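Local coordinates for protein CurF (Lyngbya majuscula, PDB 5DP2) that probably forms the cyclopropane ring of curacin A as an NADP-binding enoyl reductase-type cyclopropanase of a polyketide synthase, at residues 279-282 / 283-287. Residues are numbered along the deposited sequence; the frame is centred on the assembly and turned at random. Where two conformers were deposited one is given.
Sequences FDMS and DEFVR. With NAP (NADP nicotinamide-adenine-dinucleotide phosphate), chain B.
Met281 meets Phe285 one turn further along helix 281-287: the methyl CE lies 3.7 Å from Phe285 CZ, while Met281 SD sits obliquely to the ring, 31° off its normal, in a Met-aromatic contact. Bends at chi2 and chi3 turn the methionine chain so that its methyl comes to that ring. Over one ring face lies Met281 O, which also accepts from Phe285 N at 2.8 Å; Asp280 O takes Glu284 N in the same i to i+4 pattern. Asp280 is the N-cap. With its CG anti to the backbone N (chi1 -174°), OD1 receives Ser282 OG at 2.6 Å, from above the carboxylate plane, and a weak bond from Ser282 N. The turn from strand 275-278, an outermost strand of the parallel Rossmann-type sheet, into this helix holds the nicotinamide carboxamide of NADP by two bonds: Met281 N donates almost straight (175°) to NAP O7N at 2.7 Å, and Phe279 O accepts from NAP N7N at 2.8 Å. A water accepts from Asp280 N and donates to Glu284 OE2, bridging cap and first turn. Further out, Arg51 forms a salt bridge with Asp280 OD2, which probably eases its 4.2 Å approach to Asp283 OD2, and Tyr63 hydrogen-bonds Asp283 OD1.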
loop_
_atom_site.group_PDB
_atom_site.type_symbol
_atom_site.label_atom_id
_atom_site.label_comp_id
_atom_site.label_asym_id
_atom_site.label_seq_id
_atom_site.Cartn_x
_atom_site.Cartn_y
_atom_site.Cartn_z
ATOM N N PHE A 279 -2.155 12.396 2.792
ATOM C CA PHE A 279 -0.919 11.954 3.418
ATOM C C PHE A 279 -0.161 11.048 2.478
ATOM O O PHE A 279 -0.723 10.501 1.521
ATOM C CB PHE A 279 -1.150 11.244 4.773
ATOM C CG PHE A 279 -1.965 9.965 4.693
ATOM C CD1 PHE A 279 -3.342 9.988 4.761
ATOM C CD2 PHE A 279 -1.355 8.731 4.580
ATOM C CE1 PHE A 279 -4.070 8.808 4.730
ATOM C CE2 PHE A 279 -2.094 7.562 4.512
ATOM C CZ PHE A 279 -3.458 7.600 4.601
ATOM N N ASP A 280 1.131 10.861 2.780
ATOM C CA ASP A 280 2.019 9.974 2.039
ATOM C C ASP A 280 2.762 9.115 3.052
ATOM O O ASP A 280 3.574 9.627 3.849
ATOM C CB ASP A 280 2.973 10.766 1.132
ATOM C CG ASP A 280 3.822 9.856 0.243
ATOM O OD1 ASP A 280 4.159 8.758 0.690
ATOM O OD2 ASP A 280 4.163 10.242 -0.902
ATOM N N MET A 281 2.441 7.829 3.060
ATOM C CA MET A 281 3.042 6.937 4.049
ATOM C C MET A 281 4.548 6.860 3.968
ATOM O O MET A 281 5.217 6.722 4.996
ATOM C CB MET A 281 2.455 5.544 3.931
ATOM C CG MET A 281 0.999 5.464 4.281
ATOM S SD MET A 281 0.618 5.777 6.034
ATOM C CE MET A 281 1.083 4.200 6.719
ATOM N N SER A 282 5.097 6.920 2.751
ATOM C CA SER A 282 6.551 6.923 2.635
ATOM C C SER A 282 7.182 8.101 3.395
ATOM O O SER A 282 8.176 7.927 4.111
ATOM C CB SER A 282 6.975 6.840 1.169
ATOM O OG SER A 282 6.607 7.956 0.420
ATOM N N ASP A 283 6.575 9.292 3.292
ATOM C CA ASP A 283 7.042 10.414 4.060
ATOM C C ASP A 283 6.948 10.151 5.572
ATOM O O ASP A 283 7.825 10.504 6.356
ATOM C CB ASP A 283 6.224 11.691 3.786
ATOM C CG ASP A 283 6.422 12.311 2.415
ATOM O OD1 ASP A 283 7.474 12.076 1.798
ATOM O OD2 ASP A 283 5.499 13.049 1.983
ATOM N N GLU A 284 5.825 9.533 5.983
ATOM C CA GLU A 284 5.621 9.239 7.418
ATOM C C GLU A 284 6.659 8.254 7.938
ATOM O O GLU A 284 7.124 8.395 9.094
ATOM C CB GLU A 284 4.208 8.705 7.648
ATOM C CG GLU A 284 3.102 9.686 7.293
ATOM C CD GLU A 284 3.069 10.908 8.165
ATOM O OE1 GLU A 284 3.474 10.829 9.361
ATOM O OE2 GLU A 284 2.643 11.974 7.674
ATOM N N PHE A 285 6.988 7.230 7.145
ATOM C CA PHE A 285 7.956 6.222 7.570
ATOM C C PHE A 285 9.360 6.832 7.747
ATOM O O PHE A 285 10.049 6.516 8.717
ATOM C CB PHE A 285 7.989 5.047 6.592
ATOM C CG PHE A 285 6.706 4.235 6.531
ATOM C CD1 PHE A 285 6.032 3.869 7.678
ATOM C CD2 PHE A 285 6.204 3.802 5.319
ATOM C CE1 PHE A 285 4.870 3.109 7.620
ATOM C CE2 PHE A 285 5.056 3.033 5.267
ATOM C CZ PHE A 285 4.393 2.685 6.405
ATOM N N VAL A 286 9.761 7.699 6.828
ATOM C CA VAL A 286 11.075 8.360 6.901
ATOM C C VAL A 286 11.121 9.354 8.049
ATOM O O VAL A 286 12.156 9.543 8.714
ATOM C CB VAL A 286 11.391 9.076 5.572
ATOM C CG1 VAL A 286 12.631 9.959 5.694
ATOM C CG2 VAL A 286 11.573 8.045 4.482
ATOM N N ARG A 287 9.994 10.020 8.292
ATOM C CA ARG A 287 9.906 11.013 9.348
ATOM C C ARG A 287 10.141 10.433 10.756
ATOM O O ARG A 287 10.783 11.066 11.587
ATOM C CB ARG A 287 8.544 11.672 9.245
ATOM C CG ARG A 287 8.213 12.671 10.311
ATOM C CD ARG A 287 6.776 13.228 10.120
ATOM N NE ARG A 287 6.387 14.079 11.205
ATOM C CZ ARG A 287 5.950 13.641 12.378
ATOM N NH1 ARG A 287 5.751 12.358 12.607
ATOM N NH2 ARG A 287 5.762 14.512 13.351
HETATM P PA NAP B . -4.128 -0.724 -6.534
HETATM O O1A NAP B . -4.023 -2.201 -6.369
HETATM O O2A NAP B . -5.222 0.009 -5.849
HETATM O O5B NAP B . -4.148 -0.433 -8.106
HETATM C C5B NAP B . -4.573 0.836 -8.621
HETATM C C4B NAP B . -6.075 1.016 -8.577
HETATM O O4B NAP B . -6.398 2.199 -9.271
HETATM C C3B NAP B . -6.851 -0.110 -9.194
HETATM O O3B NAP B . -7.625 -0.732 -8.167
HETATM C C2B NAP B . -7.742 0.546 -10.266
HETATM O O2B NAP B . -9.100 0.205 -10.287
HETATM C C1B NAP B . -7.682 2.016 -9.902
HETATM N N9A NAP B . -7.693 2.924 -11.042
HETATM C C8A NAP B . -6.607 3.330 -11.786
HETATM N N7A NAP B . -6.994 4.183 -12.764
HETATM C C5A NAP B . -8.320 4.328 -12.635
HETATM C C6A NAP B . -9.321 5.074 -13.325
HETATM N N6A NAP B . -8.978 5.857 -14.368
HETATM N N1A NAP B . -10.578 4.983 -12.909
HETATM C C2A NAP B . -10.882 4.197 -11.870
HETATM N N3A NAP B . -10.037 3.457 -11.147
HETATM C C4A NAP B . -8.775 3.513 -11.542
HETATM O O3 NAP B . -2.733 -0.033 -6.123
HETATM P PN NAP B . -2.140 0.278 -4.669
HETATM O O1N NAP B . -0.687 0.006 -4.723
HETATM O O2N NAP B . -2.963 -0.390 -3.606
HETATM O O5D NAP B . -2.316 1.832 -4.600
HETATM C C5D NAP B . -3.654 2.381 -4.555
HETATM C C4D NAP B . -3.606 3.894 -4.887
HETATM O O4D NAP B . -3.213 4.575 -3.724
HETATM C C3D NAP B . -2.579 4.285 -5.956
HETATM O O3D NAP B . -3.054 5.470 -6.610
HETATM C C2D NAP B . -1.331 4.543 -5.150
HETATM O O2D NAP B . -0.458 5.438 -5.846
HETATM C C1D NAP B . -1.898 5.134 -3.887
HETATM N N1N NAP B . -1.241 4.888 -2.585
HETATM C C2N NAP B . -0.898 5.936 -1.803
HETATM C C3N NAP B . -0.291 5.771 -0.561
HETATM C C7N NAP B . 0.062 6.961 0.262
HETATM O O7N NAP B . 0.765 6.733 1.223
HETATM N N7N NAP B . -0.419 8.182 -0.096
HETATM C C4N NAP B . -0.026 4.475 -0.105
HETATM C C5N NAP B . -0.389 3.414 -0.925
HETATM C C6N NAP B . -1.001 3.633 -2.166
HETATM P P2B NAP B . -9.676 -1.174 -10.853
HETATM O O1X NAP B . -9.215 -2.263 -9.893
HETATM O O2X NAP B . -11.161 -0.943 -10.824
HETATM O O3X NAP B . -9.102 -1.356 -12.237
HETATM O O HOH W 1 2.001 12.590 5.075
#